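Local coordinates for capsid polyprotein (Turkey astrovirus 2, PDB 3TS3), which forms the spike (projection, P2) domain of the astrovirus capsid protein, which probably self-assembles into an icosahedral shell, at residues Val18-Phe21 with Gln22-Val26; Ser193-Lys196 with Gln197-Leu200. All blocks are in the same frame, centred on the assembly; numbering follows the deposited sequence.

Contact 1: Val18-Phe21 with Gln22-Val26; sequences VYNF and QGERV. With SO4 (sulfate ion), chain I.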
# COMPACT_ATOMS: atom_id res chain seq x y z
N VAL C 18 8.12 -4.68 -15.36
CA VAL C 18 8.54 -3.46 -14.69
C VAL C 18 9.27 -2.62 -15.73
O VAL C 18 10.13 -3.13 -16.43
CB VAL C 18 9.49 -3.72 -13.51
CG1 VAL C 18 9.83 -2.41 -12.79
CG2 VAL C 18 8.89 -4.74 -12.56
N TYR C 19 8.92 -1.35 -15.84
CA TYR C 19 9.53 -0.47 -16.82
C TYR C 19 9.76 0.93 -16.26
O TYR C 19 9.17 1.32 -15.27
CB TYR C 19 8.69 -0.42 -18.10
CG TYR C 19 7.27 0.04 -17.85
CD1 TYR C 19 6.30 -0.84 -17.40
CD2 TYR C 19 6.92 1.36 -18.05
CE1 TYR C 19 5.03 -0.41 -17.15
CE2 TYR C 19 5.64 1.80 -17.80
CZ TYR C 19 4.70 0.91 -17.35
OH TYR C 19 3.42 1.33 -17.10
N ASN C 20 10.66 1.67 -16.90
CA ASN C 20 10.94 3.05 -16.52
C ASN C 20 10.25 4.09 -17.41
O ASN C 20 9.54 3.74 -18.34
CB ASN C 20 12.45 3.30 -16.35
CG ASN C 20 13.21 3.27 -17.66
OD1 ASN C 20 12.64 3.42 -18.72
ND2 ASN C 20 14.52 3.10 -17.56
N PHE C 21 10.46 5.36 -17.11
CA PHE C 21 9.81 6.45 -17.84
C PHE C 21 10.24 6.50 -19.30
O PHE C 21 9.55 7.09 -20.12
CB PHE C 21 10.01 7.81 -17.16
CG PHE C 21 9.02 8.09 -16.05
CD1 PHE C 21 9.47 8.47 -14.80
CD2 PHE C 21 7.67 7.97 -16.25
CE1 PHE C 21 8.58 8.73 -13.78
CE2 PHE C 21 6.77 8.24 -15.23
CZ PHE C 21 7.24 8.61 -14.00
N GLN C 22 11.37 5.89 -19.62
CA GLN C 22 11.85 5.84 -20.99
C GLN C 22 11.28 4.62 -21.71
O GLN C 22 11.59 4.40 -22.87
CB GLN C 22 13.38 5.83 -21.05
CG GLN C 22 14.00 7.20 -20.88
CD GLN C 22 13.74 7.78 -19.52
OE1 GLN C 22 14.20 7.25 -18.51
NE2 GLN C 22 13.02 8.90 -19.48
N GLY C 23 10.48 3.82 -21.01
CA GLY C 23 9.89 2.63 -21.57
C GLY C 23 10.82 1.43 -21.57
O GLY C 23 10.48 0.40 -22.12
N GLU C 24 11.99 1.58 -20.97
CA GLU C 24 12.97 0.50 -20.87
C GLU C 24 12.61 -0.56 -19.83
O GLU C 24 12.02 -0.26 -18.82
CB GLU C 24 14.36 1.08 -20.56
CG GLU C 24 14.87 1.98 -21.66
CD GLU C 24 15.86 3.01 -21.16
OE1 GLU C 24 16.11 3.06 -19.95
OE2 GLU C 24 16.37 3.78 -21.98
N ARG C 25 13.01 -1.80 -20.10
CA ARG C 25 12.76 -2.89 -19.17
C ARG C 25 13.60 -2.76 -17.92
O ARG C 25 14.77 -2.41 -17.99
CB ARG C 25 13.05 -4.24 -19.83
CG ARG C 25 12.83 -5.43 -18.91
CD ARG C 25 13.03 -6.76 -19.61
NE ARG C 25 13.08 -7.85 -18.65
CZ ARG C 25 14.19 -8.38 -18.15
NH1 ARG C 25 15.37 -7.93 -18.54
NH2 ARG C 25 14.12 -9.35 -17.26
N VAL C 26 12.99 -3.05 -16.78
CA VAL C 26 13.71 -3.13 -15.52
C VAL C 26 13.64 -4.59 -15.13
O VAL C 26 12.57 -5.14 -14.99
CB VAL C 26 13.07 -2.24 -14.45
CG1 VAL C 26 13.75 -2.44 -13.09
CG2 VAL C 26 13.17 -0.78 -14.86
S SO4 I . 17.68 -10.45 -16.90
O1 SO4 I . 18.55 -11.55 -17.33
O2 SO4 I . 16.30 -10.90 -16.85
O3 SO4 I . 18.12 -10.01 -15.58
O4 SO4 I . 17.82 -9.33 -17.83
O HOH W 1 10.40 -6.33 -16.32
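A type I beta turn from N20 to G23 reverses the chain in a hairpin-like loop, closed by G23 N donating to N20 O at 2.8 Å. The CG of N20 stands between its own backbone N and carbonyl carbon (chi1 70°), which swings the amide back toward the NH groups of Q22 and E24. OD1 accepts from Q22 N at 2.9 Å and from E24 N at 3.0 Å, from opposite faces of the amide plane, so one oxygen takes the NH of Q22, inside the turn, and that of E24, just after it, as a short asparagine side chain can. ND2 gives a nearly straight bond (178°) to E24 OE1, met on its anti side and out of the carboxylate plane, the two planes 57° apart. G23 suits the last place of the turn, since glycine adopts positive phi easily. V26 N bonds V18 O, and V18 CG1 packs on V26 CB at 3.6 Å, both branched, apolar and buried. A sulfate, probably from the crystallisation liquor, sits at the R25 guanidinium edge, bonded by NH1 and NH2, while NE is salt-bridged to E114. Y19 packs on P5 and F21 on Q8 of the second subunit. V18 and Y19 lie against strand 98-101, Y19 OH bonding M99 O.

Contact 2: Ser193-Lys196 with Gln197-Leu200; sequences SDTK and QQFL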
# COMPACT_ATOMS: atom_id res chain seq x y z
N SER C 193 17.45 -15.61 -4.74
CA SER C 193 18.76 -15.77 -4.12
C SER C 193 18.93 -15.05 -2.77
O SER C 193 19.99 -15.10 -2.18
CB SER C 193 19.85 -15.34 -5.09
OG SER C 193 19.53 -14.11 -5.70
N ASP C 194 17.88 -14.38 -2.30
CA ASP C 194 17.96 -13.61 -1.06
C ASP C 194 17.43 -14.35 0.15
O ASP C 194 16.38 -14.98 0.11
CB ASP C 194 17.15 -12.31 -1.17
CG ASP C 194 17.92 -11.18 -1.82
OD1 ASP C 194 19.07 -11.39 -2.22
OD2 ASP C 194 17.35 -10.07 -1.91
N THR C 195 18.18 -14.24 1.24
CA THR C 195 17.76 -14.70 2.55
C THR C 195 16.83 -13.61 3.06
O THR C 195 16.70 -12.58 2.44
CB THR C 195 18.92 -14.82 3.53
OG1 THR C 195 19.50 -13.52 3.72
CG2 THR C 195 19.98 -15.76 3.00
N LYS C 196 16.21 -13.84 4.21
CA LYS C 196 15.32 -12.84 4.77
C LYS C 196 16.08 -11.56 5.09
O LYS C 196 15.60 -10.47 4.86
CB LYS C 196 14.62 -13.37 6.02
CG LYS C 196 13.80 -12.35 6.78
CD LYS C 196 13.18 -12.99 8.01
CE LYS C 196 12.42 -11.97 8.83
NZ LYS C 196 11.80 -12.61 10.01
N GLN C 197 17.27 -11.69 5.65
CA GLN C 197 18.05 -10.51 5.98
C GLN C 197 18.43 -9.74 4.73
O GLN C 197 18.41 -8.52 4.73
CB GLN C 197 19.30 -10.86 6.80
CG GLN C 197 19.93 -9.63 7.42
CD GLN C 197 18.92 -8.79 8.18
OE1 GLN C 197 18.20 -9.29 9.05
NE2 GLN C 197 18.85 -7.51 7.85
N GLN C 198 18.79 -10.45 3.67
CA GLN C 198 19.12 -9.81 2.41
C GLN C 198 17.91 -9.11 1.81
O GLN C 198 18.04 -8.02 1.27
CB GLN C 198 19.71 -10.83 1.43
CG GLN C 198 21.07 -11.34 1.88
CD GLN C 198 21.58 -12.43 0.98
OE1 GLN C 198 20.89 -13.39 0.71
NE2 GLN C 198 22.81 -12.28 0.51
N PHE C 199 16.75 -9.73 1.91
CA PHE C 199 15.56 -9.09 1.38
C PHE C 199 15.30 -7.77 2.09
O PHE C 199 15.11 -6.75 1.45
CB PHE C 199 14.35 -10.03 1.57
CG PHE C 199 13.02 -9.37 1.34
CD1 PHE C 199 12.53 -9.18 0.07
CD2 PHE C 199 12.24 -8.97 2.41
CE1 PHE C 199 11.30 -8.59 -0.14
CE2 PHE C 199 11.02 -8.37 2.21
CZ PHE C 199 10.55 -8.18 0.93
N LEU C 200 15.33 -7.78 3.42
CA LEU C 200 15.13 -6.56 4.19
C LEU C 200 16.20 -5.50 3.93
O LEU C 200 15.91 -4.32 3.86
CB LEU C 200 15.00 -6.88 5.69
CG LEU C 200 13.70 -7.60 6.07
CD1 LEU C 200 13.74 -8.06 7.52
CD2 LEU C 200 12.51 -6.70 5.83
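T195 and Q198 face each other in a capping box at the start of helix 196-202, the close-knit part of this contact. T195 is the N-cap: its OG1, set between backbone N and carbonyl carbon by a chi1 of 62°, accepts from Q198 N at 3.2 Å. Q198 answers with its side chain, OE1 accepting a hydrogen bond from T195 N at 2.9 Å in the plane of the amide, on a lone pair. Threonine suits the cap because its hydroxyl sits close to the backbone, glutamine its place because its extended chain carries an oxygen back to the cap. The first helical bonds follow, F199 N to T195 O at 2.9 Å and L200 N to K196 O at 3.1 Å. Against Q198 CB lies D194 CG, 3.7 Å away. On the inner side F199 is buried, its ring stacked with that of W190. The outer side is looser: exposed K196 runs out fully extended, brushing W190, and exposed Q197 bends to give NE2 to D201. Reciprocal bonds thus occupy NH groups that the first helical turn cannot pair internally, while hydrogen bonds of D194 OD2 with T31 and H202 would probably favour a charged carboxylate.

In the fold
Contact 1 comes early in the chain, in the loop before strand 34-37, and contact 2 near its end, where the loop after strand 187-189 runs into helix 196-202. Their centres are 25 Å apart and their nearest atoms about 13 Å, so they do not touch. The large antiparallel sheet relates them: strand 34-37 pairs with both 87-90 and 187-189, and 87-90 pairs in turn with 98-101, on which residues 18-19 pack. Both contacts also reach the second subunit, contact 1 by packing and contact 2 through a hydrogen bond from K183 of that subunit to L200 O. A turn and a helix start, far apart in sequence, thus each meet the second subunit of the spike dimer.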